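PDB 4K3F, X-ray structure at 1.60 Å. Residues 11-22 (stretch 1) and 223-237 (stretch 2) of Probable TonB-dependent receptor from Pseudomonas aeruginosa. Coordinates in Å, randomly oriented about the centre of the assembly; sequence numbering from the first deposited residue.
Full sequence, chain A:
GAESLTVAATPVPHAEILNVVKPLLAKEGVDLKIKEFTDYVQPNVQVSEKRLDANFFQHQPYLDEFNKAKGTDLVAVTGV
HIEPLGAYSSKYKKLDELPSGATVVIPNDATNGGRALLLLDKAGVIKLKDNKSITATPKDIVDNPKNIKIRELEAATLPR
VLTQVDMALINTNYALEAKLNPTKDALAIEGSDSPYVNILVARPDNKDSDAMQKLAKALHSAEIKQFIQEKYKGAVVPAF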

# COMPACT_ATOMS: atom_id res chain seq x y z
N PRO A 11 -0.83 -1.07 -10.63
CA PRO A 11 -1.65 -1.96 -11.47
C PRO A 11 -2.57 -2.90 -10.70
O PRO A 11 -3.69 -3.13 -11.14
N VAL A 12 -2.13 -3.39 -9.54
CA VAL A 12 -2.89 -4.40 -8.80
C VAL A 12 -2.78 -4.10 -7.32
O VAL A 12 -1.68 -4.04 -6.79
N PRO A 13 -3.91 -3.93 -6.63
CA PRO A 13 -5.30 -4.01 -7.07
C PRO A 13 -5.87 -2.76 -7.70
O PRO A 13 -6.97 -2.83 -8.26
N HIS A 14 -5.16 -1.63 -7.60
CA HIS A 14 -5.81 -0.33 -7.80
C HIS A 14 -6.39 -0.13 -9.19
O HIS A 14 -7.54 0.26 -9.34
N ALA A 15 -5.60 -0.39 -10.22
CA ALA A 15 -6.09 -0.17 -11.59
C ALA A 15 -7.17 -1.20 -11.96
O ALA A 15 -8.10 -0.91 -12.72
N GLU A 16 -7.10 -2.39 -11.37
CA GLU A 16 -8.14 -3.41 -11.59
C GLU A 16 -9.46 -2.89 -10.99
O GLU A 16 -10.50 -2.95 -11.63
N ILE A 17 -9.41 -2.42 -9.75
CA ILE A 17 -10.60 -1.84 -9.12
C ILE A 17 -11.19 -0.72 -9.96
O ILE A 17 -12.41 -0.66 -10.18
N LEU A 18 -10.33 0.19 -10.41
CA LEU A 18 -10.77 1.29 -11.25
C LEU A 18 -11.40 0.84 -12.58
O LEU A 18 -12.41 1.44 -12.99
N ASN A 19 -10.86 -0.22 -13.21
CA ASN A 19 -11.45 -0.74 -14.46
C ASN A 19 -12.91 -1.25 -14.24
O ASN A 19 -13.76 -1.10 -15.10
N VAL A 20 -13.16 -1.80 -13.06
CA VAL A 20 -14.49 -2.34 -12.72
C VAL A 20 -15.45 -1.20 -12.39
O VAL A 20 -16.63 -1.34 -12.65
N VAL A 21 -14.95 -0.08 -11.84
CA VAL A 21 -15.85 1.05 -11.51
C VAL A 21 -16.13 1.87 -12.74
O VAL A 21 -17.14 2.58 -12.78
N LYS A 22 -15.25 1.80 -13.74
CA LYS A 22 -15.33 2.74 -14.87
C LYS A 22 -16.69 2.74 -15.57
O LYS A 22 -17.25 3.77 -15.82
N GLU A 223 -21.01 -3.22 -5.27
CA GLU A 223 -20.44 -3.94 -6.41
C GLU A 223 -18.91 -3.99 -6.33
O GLU A 223 -18.32 -5.01 -6.64
N ILE A 224 -18.28 -2.89 -5.91
CA ILE A 224 -16.82 -2.85 -5.81
C ILE A 224 -16.37 -3.69 -4.63
O ILE A 224 -15.35 -4.35 -4.68
N LYS A 225 -17.20 -3.72 -3.57
CA LYS A 225 -16.88 -4.53 -2.41
C LYS A 225 -16.87 -6.01 -2.80
O LYS A 225 -15.95 -6.75 -2.49
N GLN A 226 -17.88 -6.41 -3.57
CA GLN A 226 -17.97 -7.78 -4.04
C GLN A 226 -16.77 -8.12 -4.91
O GLN A 226 -16.19 -9.21 -4.77
N PHE A 227 -16.42 -7.23 -5.84
CA PHE A 227 -15.29 -7.50 -6.71
C PHE A 227 -14.04 -7.73 -5.86
O PHE A 227 -13.28 -8.66 -6.09
N ILE A 228 -13.80 -6.85 -4.89
CA ILE A 228 -12.59 -6.93 -4.07
C ILE A 228 -12.56 -8.27 -3.33
O ILE A 228 -11.54 -8.96 -3.26
N GLN A 229 -13.68 -8.63 -2.74
CA GLN A 229 -13.75 -9.88 -1.99
C GLN A 229 -13.46 -11.15 -2.84
O GLN A 229 -12.65 -12.02 -2.46
N GLU A 230 -14.14 -11.26 -3.97
CA GLU A 230 -14.00 -12.45 -4.82
C GLU A 230 -12.66 -12.47 -5.55
O GLU A 230 -12.08 -13.54 -5.74
N LYS A 231 -12.15 -11.30 -5.96
CA LYS A 231 -10.93 -11.27 -6.76
C LYS A 231 -9.69 -11.58 -5.92
O LYS A 231 -8.82 -12.35 -6.33
N TYR A 232 -9.59 -10.96 -4.74
CA TYR A 232 -8.36 -11.02 -3.96
C TYR A 232 -8.44 -11.97 -2.78
O TYR A 232 -7.42 -12.20 -2.13
N LYS A 233 -9.63 -12.48 -2.47
CA LYS A 233 -9.80 -13.61 -1.52
C LYS A 233 -9.09 -13.33 -0.17
O LYS A 233 -8.36 -14.17 0.39
N GLY A 234 -9.33 -12.12 0.34
CA GLY A 234 -8.85 -11.73 1.66
C GLY A 234 -7.51 -11.02 1.65
O GLY A 234 -7.11 -10.44 2.67
N ALA A 235 -6.78 -11.02 0.53
CA ALA A 235 -5.50 -10.28 0.47
C ALA A 235 -5.69 -8.77 0.45
O ALA A 235 -4.77 -7.99 0.83
N VAL A 236 -6.87 -8.36 -0.03
CA VAL A 236 -7.28 -6.96 -0.12
C VAL A 236 -8.64 -6.90 0.56
O VAL A 236 -9.54 -7.68 0.22
N VAL A 237 -8.73 -6.08 1.60
CA VAL A 237 -9.90 -6.01 2.45
C VAL A 237 -10.63 -4.70 2.22
O VAL A 237 -10.02 -3.61 2.35

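Packing of residues 11-22 against residues 223-237, two segments of one chain whose touching residues lie at least 203 positions apart in sequence. The helices run in roughly opposite directions, with 141° between their N-to-C axes and a closest approach of 10.3 Å, so Val 21 lies near Ile 224 while Pro 13 lies near Val 236. The contact buries 508 Å², both sides summed, and is mostly apolar.

Its single cross-stretch hydrogen bond runs from Tyr 232 OH to Glu 16 OE1, a short 2.5 Å. Both residues point their CA-to-CB bonds toward the opposing stretch. Glu 16 (chi1 m, chi2 t) brings OE1 to the edge of the Tyr 232 ring, near its plane, where the hydroxyl of the tyrosine (chi1 m) can donate to it. Lys 231 (chi1 t, chi2 p, then t, t) passes close by, its CE 3.7 Å from Glu 16 OE1, but its NZ stays 4.5 Å from Glu 16 OE2, beyond a salt bridge; that ammonium is instead hydrogen-bonded elsewhere in the structure.

Around this polar pair the packing is hydrocarbon. Pro 13, which follows a cis peptide bond, sets its CB 3.4 Å from Tyr 232 CZ and its CG 4.1 Å from CG2 of Val 236 (chi1 t). Val 12 (chi1 t) adds CG1 at 4.0 Å from Tyr 232 CE1. Ile 17 (m, t) points sideways yet reaches several partners: its CG1 lies 4.1 Å from Phe 227 CE2, its CD1 4.1 Å from CG1 of Ile 228 (m, t), and its CG2 4.2 Å from CG2 of Ile 224 (m, m). Val 20 (chi1 t) places CG2 over one face of Phe 227 (chi1 t), 3.8 Å from the ring centroid and 11° off the normal, a CH-pi contact; its CG1 is 3.8 Å from Ile 224 CD1.

Many backbone N-H groups are satisfied by i to i+4 bonds within their own helix. Ile 17 N donates to Pro 13 O at 2.9 Å, and Tyr 232 N to Ile 228 O at 3.2 Å; at the wider pi-type turn of residues 11-15, Glu 16 N makes only a weak 3.5 Å bond to Pro 11 O. Where the second helix ends, a type I' turn from Tyr 232 to Ala 235 is closed by Ala 235 N donating to Tyr 232 O at 3.0 Å. Away from the contact, Gln 226 NE2 donates to Glu 230 OE1 (3.1 Å), while His 14 NE2, Asn 19 ND2, Lys 22 NZ and Lys 225 NZ find partners elsewhere in the structure.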

# COMPACT_ATOMS: atom_id res chain seq x y z
CB PRO A 11 -0.58 -2.80 -12.20
CG PRO A 11 0.61 -1.94 -12.21
CD PRO A 11 0.60 -1.25 -10.88
CB VAL A 12 -2.37 -5.86 -9.05
CG1 VAL A 12 -3.21 -6.88 -8.29
CG2 VAL A 12 -2.35 -6.22 -10.53
CB PRO A 13 -6.05 -4.32 -5.77
CG PRO A 13 -5.29 -3.56 -4.75
CD PRO A 13 -3.84 -3.80 -5.15
CB HIS A 14 -4.84 0.80 -7.43
CG HIS A 14 -4.24 0.62 -6.08
ND1 HIS A 14 -3.32 -0.37 -5.80
CD2 HIS A 14 -4.48 1.25 -4.91
CE1 HIS A 14 -3.01 -0.32 -4.51
NE2 HIS A 14 -3.70 0.66 -3.95
CB ALA A 15 -4.93 -0.18 -12.59
CB GLU A 16 -7.74 -4.74 -10.97
CG GLU A 16 -6.45 -5.32 -11.54
CD GLU A 16 -6.18 -6.77 -11.13
OE1 GLU A 16 -6.44 -7.15 -9.98
OE2 GLU A 16 -5.63 -7.52 -11.95
CB ILE A 17 -10.24 -1.32 -7.71
CG1 ILE A 17 -9.96 -2.52 -6.78
CG2 ILE A 17 -11.35 -0.43 -7.14
CD1 ILE A 17 -9.28 -2.13 -5.47
CB LEU A 18 -9.65 2.31 -11.45
CG LEU A 18 -9.22 3.06 -10.18
CD1 LEU A 18 -7.98 3.87 -10.51
CD2 LEU A 18 -10.29 3.96 -9.59
CB ASN A 19 -10.62 -1.91 -15.02
CG ASN A 19 -9.30 -1.47 -15.63
OD1 ASN A 19 -9.21 -0.43 -16.24
ND2 ASN A 19 -8.29 -2.33 -15.52
CB VAL A 20 -14.33 -3.38 -11.59
CG1 VAL A 20 -15.65 -3.85 -11.02
CG2 VAL A 20 -13.53 -4.56 -12.13
CB VAL A 21 -15.43 2.04 -10.37
CG1 VAL A 21 -15.41 1.38 -9.02
CG2 VAL A 21 -14.13 2.74 -10.64
CB LYS A 22 -14.17 2.51 -15.86
CG LYS A 22 -14.28 3.32 -17.14
CD LYS A 22 -12.93 3.41 -17.86
CE LYS A 22 -13.13 4.19 -19.17
NZ LYS A 22 -11.84 4.54 -19.82
CB GLU A 223 -20.90 -3.30 -7.71
CG GLU A 223 -22.39 -3.51 -7.97
CD GLU A 223 -23.30 -2.57 -7.19
OE1 GLU A 223 -22.84 -1.52 -6.70
OE2 GLU A 223 -24.49 -2.91 -7.04
CB ILE A 224 -16.34 -1.39 -5.72
CG1 ILE A 224 -16.46 -0.77 -7.09
CG2 ILE A 224 -14.93 -1.31 -5.22
CD1 ILE A 224 -15.54 -1.42 -8.14
CB LYS A 225 -17.85 -4.26 -1.25
CG LYS A 225 -17.70 -5.20 -0.07
CD LYS A 225 -18.74 -4.87 0.99
CE LYS A 225 -18.17 -3.97 2.04
NZ LYS A 225 -18.98 -4.00 3.27
CB GLN A 226 -19.27 -7.99 -4.84
CG GLN A 226 -19.44 -9.37 -5.49
CD GLN A 226 -19.37 -10.51 -4.50
OE1 GLN A 226 -19.96 -10.42 -3.43
NE2 GLN A 226 -18.64 -11.59 -4.85
CB PHE A 227 -15.03 -6.35 -7.72
CG PHE A 227 -13.71 -6.47 -8.43
CD1 PHE A 227 -13.54 -7.39 -9.45
CD2 PHE A 227 -12.64 -5.67 -8.08
CE1 PHE A 227 -12.32 -7.53 -10.10
CE2 PHE A 227 -11.42 -5.79 -8.72
CZ PHE A 227 -11.26 -6.73 -9.73
CB ILE A 228 -12.51 -5.75 -3.07
CG1 ILE A 228 -12.20 -4.43 -3.82
CG2 ILE A 228 -11.46 -6.00 -2.01
CD1 ILE A 228 -12.41 -3.17 -3.01
CB GLN A 229 -15.14 -9.98 -1.36
CG GLN A 229 -15.29 -9.06 -0.15
CD GLN A 229 -16.72 -8.99 0.34
OE1 GLN A 229 -17.65 -9.27 -0.41
NE2 GLN A 229 -16.90 -8.56 1.58
CB GLU A 230 -15.17 -12.54 -5.82
CG GLU A 230 -15.07 -11.55 -6.98
CD GLU A 230 -16.20 -11.69 -8.00
OE1 GLU A 230 -17.34 -11.29 -7.65
OE2 GLU A 230 -15.92 -12.16 -9.14
CB LYS A 231 -10.81 -9.92 -7.47
CG LYS A 231 -9.57 -9.77 -8.33
CD LYS A 231 -9.60 -10.56 -9.62
CE LYS A 231 -8.31 -10.29 -10.38
NZ LYS A 231 -8.17 -11.16 -11.56
CB TYR A 232 -7.94 -9.59 -3.54
CG TYR A 232 -7.86 -8.66 -4.73
CD1 TYR A 232 -6.85 -8.80 -5.68
CD2 TYR A 232 -8.82 -7.68 -4.94
CE1 TYR A 232 -6.79 -7.98 -6.79
CE2 TYR A 232 -8.80 -6.87 -6.05
CZ TYR A 232 -7.79 -7.02 -6.98
OH TYR A 232 -7.77 -6.22 -8.07
CB LYS A 233 -9.31 -14.89 -2.14
CG LYS A 233 -10.17 -15.35 -3.30
CD LYS A 233 -9.46 -16.47 -4.04
CE LYS A 233 -10.37 -17.07 -5.09
NZ LYS A 233 -9.78 -18.29 -5.70
CB ALA A 235 -4.72 -10.73 -0.75
CB VAL A 236 -7.35 -6.47 -1.57
CG1 VAL A 236 -7.77 -5.01 -1.64
CG2 VAL A 236 -6.00 -6.70 -2.24
CB VAL A 237 -9.46 -6.11 3.92
CG1 VAL A 237 -10.66 -6.00 4.86
CG2 VAL A 237 -8.68 -7.39 4.18